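Local coordinates for protein glutamate racemase (Escherichia coli, PDB 2JFN) that belongs to the Asp/Glu/hydantoin racemase family, is built from two alpha/beta lobes, and binds glutamic acid and uridine-5'-diphosphate-N-acetylmuramoyl-L-alanine, at residues 68-77 against 98-109; 114-122 against 147-155. One frame throughout, in Å; residues are numbered along the deposited sequence.

Interaction 1: residues 68-77 against 98-109. With UMA (uridine-5'-diphosphate-N-acetylmuramoyl-L-alanine), chain C.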
# COMPACT_ATOMS: atom_id res chain seq x y z
N ILE A 68 9.89 -6.33 -11.23
CA ILE A 68 9.39 -6.00 -9.90
C ILE A 68 10.02 -6.82 -8.78
O ILE A 68 10.47 -6.26 -7.77
CB ILE A 68 7.84 -6.16 -9.83
CG1 ILE A 68 7.16 -5.13 -10.74
CG2 ILE A 68 7.36 -5.99 -8.39
CD1 ILE A 68 5.64 -5.13 -10.66
N VAL A 69 10.06 -8.14 -8.94
CA VAL A 69 10.65 -8.99 -7.91
C VAL A 69 12.11 -8.61 -7.64
O VAL A 69 12.49 -8.41 -6.49
CB VAL A 69 10.59 -10.49 -8.31
CG1 VAL A 69 11.28 -11.34 -7.25
CG2 VAL A 69 9.13 -10.92 -8.47
N GLU A 70 12.90 -8.50 -8.71
CA GLU A 70 14.31 -8.15 -8.58
C GLU A 70 14.51 -6.77 -7.95
O GLU A 70 15.39 -6.57 -7.11
CB GLU A 70 15.01 -8.16 -9.95
CG GLU A 70 15.12 -9.54 -10.62
CD GLU A 70 15.85 -10.57 -9.78
OE1 GLU A 70 16.87 -10.22 -9.14
OE2 GLU A 70 15.42 -11.74 -9.76
N ARG A 71 13.68 -5.83 -8.38
CA ARG A 71 13.75 -4.46 -7.89
C ARG A 71 13.44 -4.34 -6.40
O ARG A 71 14.20 -3.72 -5.66
CB ARG A 71 12.79 -3.57 -8.69
CG ARG A 71 12.80 -2.10 -8.30
CD ARG A 71 14.15 -1.43 -8.56
NE ARG A 71 14.07 0.01 -8.32
CZ ARG A 71 15.10 0.83 -8.33
NH1 ARG A 71 16.33 0.37 -8.58
NH2 ARG A 71 14.92 2.12 -8.09
N VAL A 72 12.34 -4.95 -5.96
CA VAL A 72 11.98 -4.88 -4.55
C VAL A 72 13.01 -5.59 -3.67
O VAL A 72 13.33 -5.12 -2.58
CB VAL A 72 10.57 -5.47 -4.31
CG1 VAL A 72 10.22 -5.38 -2.83
CG2 VAL A 72 9.54 -4.69 -5.14
N VAL A 73 13.54 -6.71 -4.15
CA VAL A 73 14.56 -7.43 -3.40
C VAL A 73 15.81 -6.54 -3.28
O VAL A 73 16.44 -6.48 -2.23
CB VAL A 73 14.94 -8.77 -4.08
CG1 VAL A 73 16.21 -9.34 -3.45
CG2 VAL A 73 13.81 -9.77 -3.93
N ALA A 74 16.16 -5.83 -4.36
CA ALA A 74 17.33 -4.95 -4.33
C ALA A 74 17.12 -3.77 -3.38
O ALA A 74 18.03 -3.37 -2.65
CB ALA A 74 17.65 -4.44 -5.74
N ILE A 75 15.91 -3.20 -3.37
CA ILE A 75 15.66 -2.08 -2.48
C ILE A 75 15.71 -2.52 -1.00
O ILE A 75 16.30 -1.82 -0.17
CB ILE A 75 14.30 -1.41 -2.80
CG1 ILE A 75 14.38 -0.71 -4.16
CG2 ILE A 75 13.93 -0.41 -1.70
CD1 ILE A 75 13.06 -0.15 -4.68
N VAL A 76 15.12 -3.66 -0.66
CA VAL A 76 15.15 -4.11 0.73
C VAL A 76 16.59 -4.45 1.13
O VAL A 76 17.00 -4.27 2.27
CB VAL A 76 14.26 -5.36 0.96
CG1 VAL A 76 14.39 -5.84 2.41
CG2 VAL A 76 12.79 -5.01 0.65
N THR A 77 17.36 -4.94 0.17
CA THR A 77 18.75 -5.27 0.43
C THR A 77 19.52 -3.99 0.79
O THR A 77 20.31 -3.98 1.74
CB THR A 77 19.39 -5.92 -0.81
OG1 THR A 77 18.70 -7.15 -1.08
CG2 THR A 77 20.87 -6.20 -0.58
N VAL A 98 3.84 -11.20 -5.98
CA VAL A 98 5.02 -11.66 -6.70
C VAL A 98 6.36 -11.58 -5.97
O VAL A 98 7.27 -12.34 -6.29
CB VAL A 98 5.17 -10.90 -8.03
CG1 VAL A 98 3.90 -11.07 -8.86
CG2 VAL A 98 5.44 -9.43 -7.76
N SER A 99 6.49 -10.68 -5.00
CA SER A 99 7.76 -10.49 -4.29
C SER A 99 7.98 -11.21 -2.96
O SER A 99 9.12 -11.40 -2.55
CB SER A 99 7.99 -8.99 -4.04
OG SER A 99 8.05 -8.26 -5.26
N LEU A 100 6.91 -11.61 -2.30
CA LEU A 100 7.03 -12.27 -1.00
C LEU A 100 7.93 -13.52 -0.93
O LEU A 100 8.80 -13.61 -0.06
CB LEU A 100 5.64 -12.58 -0.45
CG LEU A 100 4.76 -11.36 -0.16
CD1 LEU A 100 3.46 -11.81 0.51
CD2 LEU A 100 5.50 -10.38 0.76
N PRO A 101 7.74 -14.49 -1.83
CA PRO A 101 8.60 -15.68 -1.76
C PRO A 101 10.09 -15.33 -1.82
O PRO A 101 10.88 -15.82 -1.01
CB PRO A 101 8.15 -16.49 -2.97
CG PRO A 101 6.68 -16.17 -3.03
CD PRO A 101 6.67 -14.67 -2.82
N ALA A 102 10.46 -14.49 -2.78
CA ALA A 102 11.85 -14.09 -2.97
C ALA A 102 12.41 -13.33 -1.76
O ALA A 102 13.56 -13.54 -1.37
CB ALA A 102 11.98 -13.24 -4.23
N LEU A 103 11.59 -12.46 -1.18
CA LEU A 103 12.01 -11.69 -0.02
C LEU A 103 12.15 -12.56 1.22
O LEU A 103 13.09 -12.39 2.00
CB LEU A 103 11.00 -10.58 0.26
CG LEU A 103 10.94 -9.46 -0.78
CD1 LEU A 103 9.70 -8.60 -0.56
CD2 LEU A 103 12.21 -8.62 -0.69
N ARG A 104 11.24 -13.50 1.39
CA ARG A 104 11.28 -14.37 2.55
C ARG A 104 12.43 -15.36 2.47
O ARG A 104 12.90 -15.86 3.49
CB ARG A 104 9.94 -15.09 2.72
CG ARG A 104 8.86 -14.17 3.26
CD ARG A 104 7.45 -14.75 3.16
NE ARG A 104 6.49 -13.81 3.74
CZ ARG A 104 5.18 -13.81 3.51
NH1 ARG A 104 4.64 -14.71 2.70
NH2 ARG A 104 4.41 -12.91 4.09
N GLU A 105 12.90 -15.63 1.26
CA GLU A 105 14.02 -16.54 1.07
C GLU A 105 15.34 -15.81 1.36
O GLU A 105 16.22 -16.35 2.01
CB GLU A 105 14.05 -17.07 -0.36
CG GLU A 105 15.38 -17.72 -0.76
CD GLU A 105 15.71 -18.94 0.08
OE1 GLU A 105 16.90 -19.34 0.10
OE2 GLU A 105 14.79 -19.51 0.70
N LYS A 106 15.46 -14.58 0.88
CA LYS A 106 16.69 -13.84 1.09
C LYS A 106 16.91 -13.28 2.49
O LYS A 106 18.04 -13.27 2.99
CB LYS A 106 16.81 -12.70 0.07
CG LYS A 106 18.21 -12.03 0.08
CD LYS A 106 18.40 -11.03 -1.05
CE LYS A 106 19.84 -10.47 -1.06
NZ LYS A 106 20.05 -9.42 -2.11
N PHE A 107 15.84 -12.83 3.14
CA PHE A 107 15.99 -12.23 4.46
C PHE A 107 15.58 -13.07 5.65
O PHE A 107 14.75 -13.97 5.53
CB PHE A 107 15.27 -10.88 4.48
CG PHE A 107 15.71 -9.96 3.39
CD1 PHE A 107 14.94 -9.81 2.23
CD2 PHE A 107 16.92 -9.28 3.48
CE1 PHE A 107 15.38 -9.00 1.19
CE2 PHE A 107 17.37 -8.46 2.44
CZ PHE A 107 16.60 -8.32 1.29
N ASP A 108 16.17 -12.76 6.79
CA ASP A 108 15.88 -13.48 8.02
C ASP A 108 15.12 -12.65 9.04
O ASP A 108 15.37 -12.71 10.24
CB ASP A 108 17.18 -14.02 8.62
CG ASP A 108 17.77 -15.12 7.78
OD1 ASP A 108 17.06 -16.11 7.53
OD2 ASP A 108 18.93 -14.98 7.35
N PHE A 109 14.20 -11.86 8.53
CA PHE A 109 13.32 -11.07 9.37
C PHE A 109 11.97 -11.26 8.71
O PHE A 109 11.88 -11.50 7.50
CB PHE A 109 13.75 -9.59 9.42
CG PHE A 109 14.00 -8.97 8.08
CD1 PHE A 109 12.93 -8.65 7.23
CD2 PHE A 109 15.29 -8.67 7.67
CE1 PHE A 109 13.17 -8.05 5.99
CE2 PHE A 109 15.54 -8.07 6.44
CZ PHE A 109 14.47 -7.76 5.60
N1 UMA C . -4.11 -8.55 5.36
C2 UMA C . -2.94 -8.54 4.45
N3 UMA C . -1.75 -8.96 5.01
C4 UMA C . -1.56 -9.39 6.33
C5 UMA C . -2.80 -9.38 7.21
C6 UMA C . -3.98 -8.97 6.70
O2 UMA C . -3.00 -8.18 3.28
O4 UMA C . -0.45 -9.74 6.71
C1B UMA C . -5.42 -8.10 4.77
C2B UMA C . -6.10 -9.23 4.02
O2' UMA C . -6.74 -8.81 2.75
C3B UMA C . -7.09 -9.86 4.94
C4B UMA C . -7.51 -8.62 5.71
O4B UMA C . -6.38 -7.75 5.73
O3B UMA C . -8.08 -10.43 4.05
C5B UMA C . -7.89 -8.86 7.11
O5B UMA C . -6.96 -9.66 7.74
PA UMA C . -7.15 -10.28 9.19
O1A UMA C . -5.79 -10.63 9.62
O2A UMA C . -7.84 -9.33 10.01
O3A UMA C . -8.00 -11.62 8.89
PB UMA C . -8.40 -12.39 7.55
O1B UMA C . -9.25 -11.59 6.69
O2B UMA C . -8.88 -13.73 7.94
O1' UMA C . -6.91 -12.64 6.91
C1' UMA C . -6.20 -13.87 6.85
C2' UMA C . -4.73 -13.68 7.10
N2' UMA C . -4.46 -13.14 8.44
C7' UMA C . -3.86 -13.86 9.40
O7' UMA C . -3.33 -14.95 9.16
C8' UMA C . -3.80 -13.31 10.81
C3' UMA C . -4.17 -12.76 6.00
O3' UMA C . -2.71 -12.61 6.14
C4' UMA C . -4.48 -13.31 4.59
O4' UMA C . -4.00 -12.44 3.59
C5' UMA C . -5.99 -13.51 4.43
O5' UMA C . -6.46 -14.40 5.52
C6' UMA C . -6.38 -14.18 3.13
O6' UMA C . -5.69 -15.41 2.98
C18 UMA C . -1.71 -13.64 6.28
C19 UMA C . -1.03 -14.00 5.00
O18 UMA C . -0.61 -15.13 4.81
C20 UMA C . -0.79 -13.26 7.46
N4 UMA C . -0.94 -13.00 4.10
C21 UMA C . -0.20 -13.05 2.83
C22 UMA C . 1.27 -13.55 2.95
O19 UMA C . 1.87 -13.31 4.02
O20 UMA C . 1.78 -14.17 1.99
C23 UMA C . -0.22 -11.67 2.18
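Thr77 OG1 is gripped from two sides: it accepts a hydrogen bond from Lys106 NZ (2.8 Å) and gives its own to Val73 O one turn back (2.6 Å). The hydroxyl reaches that carbonyl 34° from its plane, on the face opposite to Thr77 N, so Val73 O takes two donors. Lys106 gets there by a fully extended chain that starts anti to its backbone N, passing Val73 CG1 at its CD. Beneath this polar end, Val76 CG1 sits over a face of the Phe107 ring, 3.7 Å from the centroid and 23° off the normal, a CH-pi contact, while Lys106 CG lies over the opposite face. The same methyl meets the edge of the Phe109 ring. Farther along, Leu103 CD2 packs between Val73 and Val76, and Ala102 CB meets Val69 CG1 at 3.6 Å. The axes of the helical segments 68-77 and 98-106 approach to 8.9 Å and cross at -42°, and a CA separation of only 4.9 Å between Val69 and Ser99 marks their tightest end. Arg104 donates instead to the carboxylate of UMA, through NH2 to O19 (2.6 Å) and NH1 to O20. Helices 65-82 and 93-106 thus pack side by side against the mixed sheet, Val72 touching strand 21-28, and Leu103 and Phe109 strand 87-90.

Interaction 2: residues 114-122 against 147-155. With UMA (uridine-5'-diphosphate-N-acetylmuramoyl-L-alanine), chain C.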
# COMPACT_ATOMS: atom_id res chain seq x y z
N VAL A 114 0.60 -7.64 1.35
CA VAL A 114 -0.75 -7.08 1.29
C VAL A 114 -1.55 -7.64 0.12
O VAL A 114 -1.05 -7.73 -1.01
CB VAL A 114 -0.74 -5.56 1.13
CG1 VAL A 114 0.01 -4.91 2.28
CG2 VAL A 114 -0.12 -5.20 -0.21
N VAL A 115 -2.78 -8.03 0.41
CA VAL A 115 -3.68 -8.52 -0.62
C VAL A 115 -5.00 -7.79 -0.37
O VAL A 115 -5.31 -7.44 0.77
CB VAL A 115 -3.91 -10.05 -0.50
CG1 VAL A 115 -2.63 -10.80 -0.87
CG2 VAL A 115 -4.34 -10.41 0.90
N PRO A 116 -5.77 -7.53 -1.43
CA PRO A 116 -7.05 -6.83 -1.27
C PRO A 116 -7.90 -7.50 -0.19
O PRO A 116 -8.00 -8.73 -0.15
CB PRO A 116 -7.68 -6.93 -2.66
CG PRO A 116 -6.45 -6.86 -3.56
CD PRO A 116 -5.49 -7.80 -2.85
N ALA A 117 -8.51 -6.69 0.67
CA ALA A 117 -9.34 -7.18 1.78
C ALA A 117 -10.69 -7.75 1.36
O ALA A 117 -11.73 -7.42 1.93
CB ALA A 117 -9.55 -6.06 2.80
N ILE A 118 -10.67 -8.63 0.36
CA ILE A 118 -11.89 -9.24 -0.13
C ILE A 118 -12.57 -10.11 0.91
O ILE A 118 -13.79 -10.07 1.06
CB ILE A 118 -11.60 -10.09 -1.38
CG1 ILE A 118 -11.17 -9.17 -2.52
CG2 ILE A 118 -12.84 -10.90 -1.76
CD1 ILE A 118 -10.72 -9.89 -3.76
N LYS A 119 -11.77 -10.88 1.65
CA LYS A 119 -12.31 -11.77 2.67
C LYS A 119 -13.22 -11.07 3.70
O LYS A 119 -14.38 -11.45 3.86
CB LYS A 119 -11.18 -12.51 3.39
CG LYS A 119 -11.67 -13.56 4.39
CD LYS A 119 -10.53 -14.37 4.97
CE LYS A 119 -11.05 -15.37 5.98
NZ LYS A 119 -9.95 -15.99 6.75
N PRO A 120 -12.72 -10.04 4.40
CA PRO A 120 -13.63 -9.39 5.36
C PRO A 120 -14.79 -8.66 4.69
O PRO A 120 -15.88 -8.59 5.24
CB PRO A 120 -12.70 -8.45 6.14
CG PRO A 120 -11.60 -8.16 5.17
CD PRO A 120 -11.35 -9.51 4.54
N ALA A 121 -14.55 -8.11 3.50
CA ALA A 121 -15.60 -7.39 2.79
C ALA A 121 -16.77 -8.31 2.47
O ALA A 121 -17.93 -7.89 2.51
CB ALA A 121 -15.04 -6.79 1.51
N ALA A 122 -16.46 -9.57 2.16
CA ALA A 122 -17.49 -10.55 1.83
C ALA A 122 -18.38 -10.85 3.02
O ALA A 122 -19.55 -11.19 2.86
CB ALA A 122 -16.84 -11.84 1.32
N LEU A 147 -8.31 -15.06 -5.48
CA LEU A 147 -8.77 -14.62 -4.16
C LEU A 147 -10.26 -14.31 -4.20
O LEU A 147 -10.99 -14.59 -3.25
CB LEU A 147 -8.00 -13.38 -3.72
CG LEU A 147 -8.26 -12.84 -2.31
CD1 LEU A 147 -7.88 -13.89 -1.28
CD2 LEU A 147 -7.46 -11.57 -2.09
N ILE A 148 -10.71 -13.75 -5.32
CA ILE A 148 -12.11 -13.40 -5.50
C ILE A 148 -13.03 -14.62 -5.43
O ILE A 148 -14.18 -14.52 -5.02
CB ILE A 148 -12.32 -12.68 -6.85
CG1 ILE A 148 -11.61 -11.33 -6.84
CG2 ILE A 148 -13.81 -12.51 -7.13
CD1 ILE A 148 -11.73 -10.55 -8.13
N ALA A 149 -12.50 -15.77 -5.85
CA ALA A 149 -13.28 -17.00 -5.84
C ALA A 149 -13.12 -17.75 -4.52
O ALA A 149 -14.03 -18.47 -4.10
CB ALA A 149 -12.86 -17.88 -7.01
N ARG A 150 -11.97 -17.58 -3.88
CA ARG A 150 -11.70 -18.27 -2.62
C ARG A 150 -12.49 -17.78 -1.41
O ARG A 150 -13.03 -18.59 -0.65
CB ARG A 150 -10.19 -18.21 -2.31
CG ARG A 150 -9.79 -18.99 -1.07
CD ARG A 150 -8.27 -19.03 -0.86
NE ARG A 150 -7.57 -19.80 -1.89
CZ ARG A 150 -7.24 -19.34 -3.09
NH1 ARG A 150 -7.54 -18.09 -3.44
NH2 ARG A 150 -6.60 -20.12 -3.95
N PHE A 151 -12.55 -16.47 -1.20
CA PHE A 151 -13.28 -15.93 -0.05
C PHE A 151 -14.51 -15.09 -0.39
O PHE A 151 -15.08 -14.46 0.50
CB PHE A 151 -12.34 -15.10 0.84
CG PHE A 151 -11.19 -15.89 1.41
CD1 PHE A 151 -9.95 -15.89 0.78
CD2 PHE A 151 -11.35 -16.64 2.57
CE1 PHE A 151 -8.89 -16.63 1.30
CE2 PHE A 151 -10.30 -17.38 3.10
CZ PHE A 151 -9.06 -17.37 2.46
N ALA A 152 -14.91 -15.09 -1.65
CA ALA A 152 -16.08 -14.32 -2.06
C ALA A 152 -16.96 -15.11 -3.02
O ALA A 152 -17.41 -14.60 -4.04
CB ALA A 152 -15.64 -13.02 -2.71
N ASN A 153 -17.20 -16.38 -2.68
CA ASN A 153 -18.02 -17.26 -3.51
C ASN A 153 -19.51 -16.98 -3.32
O ASN A 153 -20.32 -17.30 -4.19
CB ASN A 153 -17.71 -18.72 -3.16
CG ASN A 153 -18.34 -19.70 -4.14
OD1 ASN A 153 -18.24 -20.92 -3.96
ND2 ASN A 153 -18.98 -19.18 -5.18
N GLU A 154 -19.86 -16.39 -2.19
CA GLU A 154 -21.26 -16.09 -1.89
C GLU A 154 -21.72 -14.69 -2.28
O GLU A 154 -22.86 -14.31 -2.00
CB GLU A 154 -21.53 -16.33 -0.40
CG GLU A 154 -20.35 -16.02 0.53
CD GLU A 154 -19.89 -14.57 0.44
OE1 GLU A 154 -20.72 -13.67 0.67
OE2 GLU A 154 -18.70 -14.35 0.14
N CYS A 155 -20.85 -13.93 -2.94
CA CYS A 155 -21.20 -12.58 -3.36
C CYS A 155 -20.63 -12.27 -4.74
O CYS A 155 -19.71 -12.95 -5.20
CB CYS A 155 -20.69 -11.54 -2.35
SG CYS A 155 -18.88 -11.47 -2.20
N1 UMA C . -4.11 -8.55 5.36
C2 UMA C . -2.94 -8.54 4.45
N3 UMA C . -1.75 -8.96 5.01
C4 UMA C . -1.56 -9.39 6.33
C5 UMA C . -2.80 -9.38 7.21
C6 UMA C . -3.98 -8.97 6.70
O2 UMA C . -3.00 -8.18 3.28
O4 UMA C . -0.45 -9.74 6.71
C1B UMA C . -5.42 -8.10 4.77
C2B UMA C . -6.10 -9.23 4.02
O2' UMA C . -6.74 -8.81 2.75
C3B UMA C . -7.09 -9.86 4.94
C4B UMA C . -7.51 -8.62 5.71
O4B UMA C . -6.38 -7.75 5.73
O3B UMA C . -8.08 -10.43 4.05
C5B UMA C . -7.89 -8.86 7.11
O5B UMA C . -6.96 -9.66 7.74
PA UMA C . -7.15 -10.28 9.19
O1A UMA C . -5.79 -10.63 9.62
O2A UMA C . -7.84 -9.33 10.01
O3A UMA C . -8.00 -11.62 8.89
PB UMA C . -8.40 -12.39 7.55
O1B UMA C . -9.25 -11.59 6.69
O2B UMA C . -8.88 -13.73 7.94
O1' UMA C . -6.91 -12.64 6.91
C1' UMA C . -6.20 -13.87 6.85
C2' UMA C . -4.73 -13.68 7.10
N2' UMA C . -4.46 -13.14 8.44
C7' UMA C . -3.86 -13.86 9.40
O7' UMA C . -3.33 -14.95 9.16
C8' UMA C . -3.80 -13.31 10.81
C3' UMA C . -4.17 -12.76 6.00
O3' UMA C . -2.71 -12.61 6.14
C4' UMA C . -4.48 -13.31 4.59
O4' UMA C . -4.00 -12.44 3.59
C5' UMA C . -5.99 -13.51 4.43
O5' UMA C . -6.46 -14.40 5.52
C6' UMA C . -6.38 -14.18 3.13
O6' UMA C . -5.69 -15.41 2.98
C18 UMA C . -1.71 -13.64 6.28
C19 UMA C . -1.03 -14.00 5.00
O18 UMA C . -0.61 -15.13 4.81
C20 UMA C . -0.79 -13.26 7.46
N4 UMA C . -0.94 -13.00 4.10
C21 UMA C . -0.20 -13.05 2.83
C22 UMA C . 1.27 -13.55 2.95
O19 UMA C . 1.87 -13.31 4.02
O20 UMA C . 1.78 -14.17 1.99
C23 UMA C . -0.22 -11.67 2.18
O HOH W 1 -15.20 -14.19 3.95
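Lys119 and Phe151 form the CH-pi part of the contact: Lys119 CD lies over one face of the ring, 3.8 Å from the centroid and 29° off its normal. The lysine leaves the backbone anti to its N (chi1 -175°) and stays extended to the amine, which carries its methylenes across the aromatic carbons, CD coming 3.4 Å from Phe151 CD2. On the opposite face of the ring lies Arg150 CG, from the preceding residue.

Apolar contacts make up most of the remaining packing. Ile118 splits its branches: CD1 inserts beside Ile148 CG1 (3.5 Å) and Leu147 CD2, whereas CG2 meets Ala152 CB at 3.6 Å. Leu147 CD2 also lies by Pro116 O, with the ring carbon CD farther off, and by Val115 CB. Ala122 CB touches Cys155 SG, but it also lies against two oxygens, Phe151 O and Glu154 OE2. Behind these groups, Pro116 and Ala121 touch strands 129-134 and 199-202, and Ile148 and Ala152 rest on strand 156-161.

No direct hydrogen bond joins the two segments. One water donates to Lys119 O (2.9 Å) and, weakly, to Phe151 O, making a thin polar bridge.

The remaining polar bonds go to the ligand. Val115 N donates to O2 of its uracil (2.9 Å, 156° at the hydrogen), Val115 O accepts from ribose O2' (2.8 Å), and Lys119 NZ meets phosphate oxygen O2B at 2.8 Å.

The chemistry is therefore divided along a single lysine: its aliphatic length supplies contact with the aromatic ring while its amine, probably charged, is directed to the diphosphate, consistent with the Phe151 ring helping to hold the lysine chain on course toward the ligand.

Overall arrangement
Both contacts are partly buried, but they belong to different lobes, with centres 26 Å apart and nearest atoms about 5 Å apart without touching. Interaction 1 pairs two long helices beside the mixed sheet; its valine and leucine interior gives way to a lysine-hydroxyl bond at the exposed end. Interaction 2 joins a short helix and its preceding loop to a helix end and the following turn beside the four-stranded parallel sheet, relying on apolar and CH-pi contact plus one water. The ligand links them: 98-109 takes its carboxylate through Arg104, whereas 114-122 takes its uridine and diphosphate, so each contact presents part of one pocket.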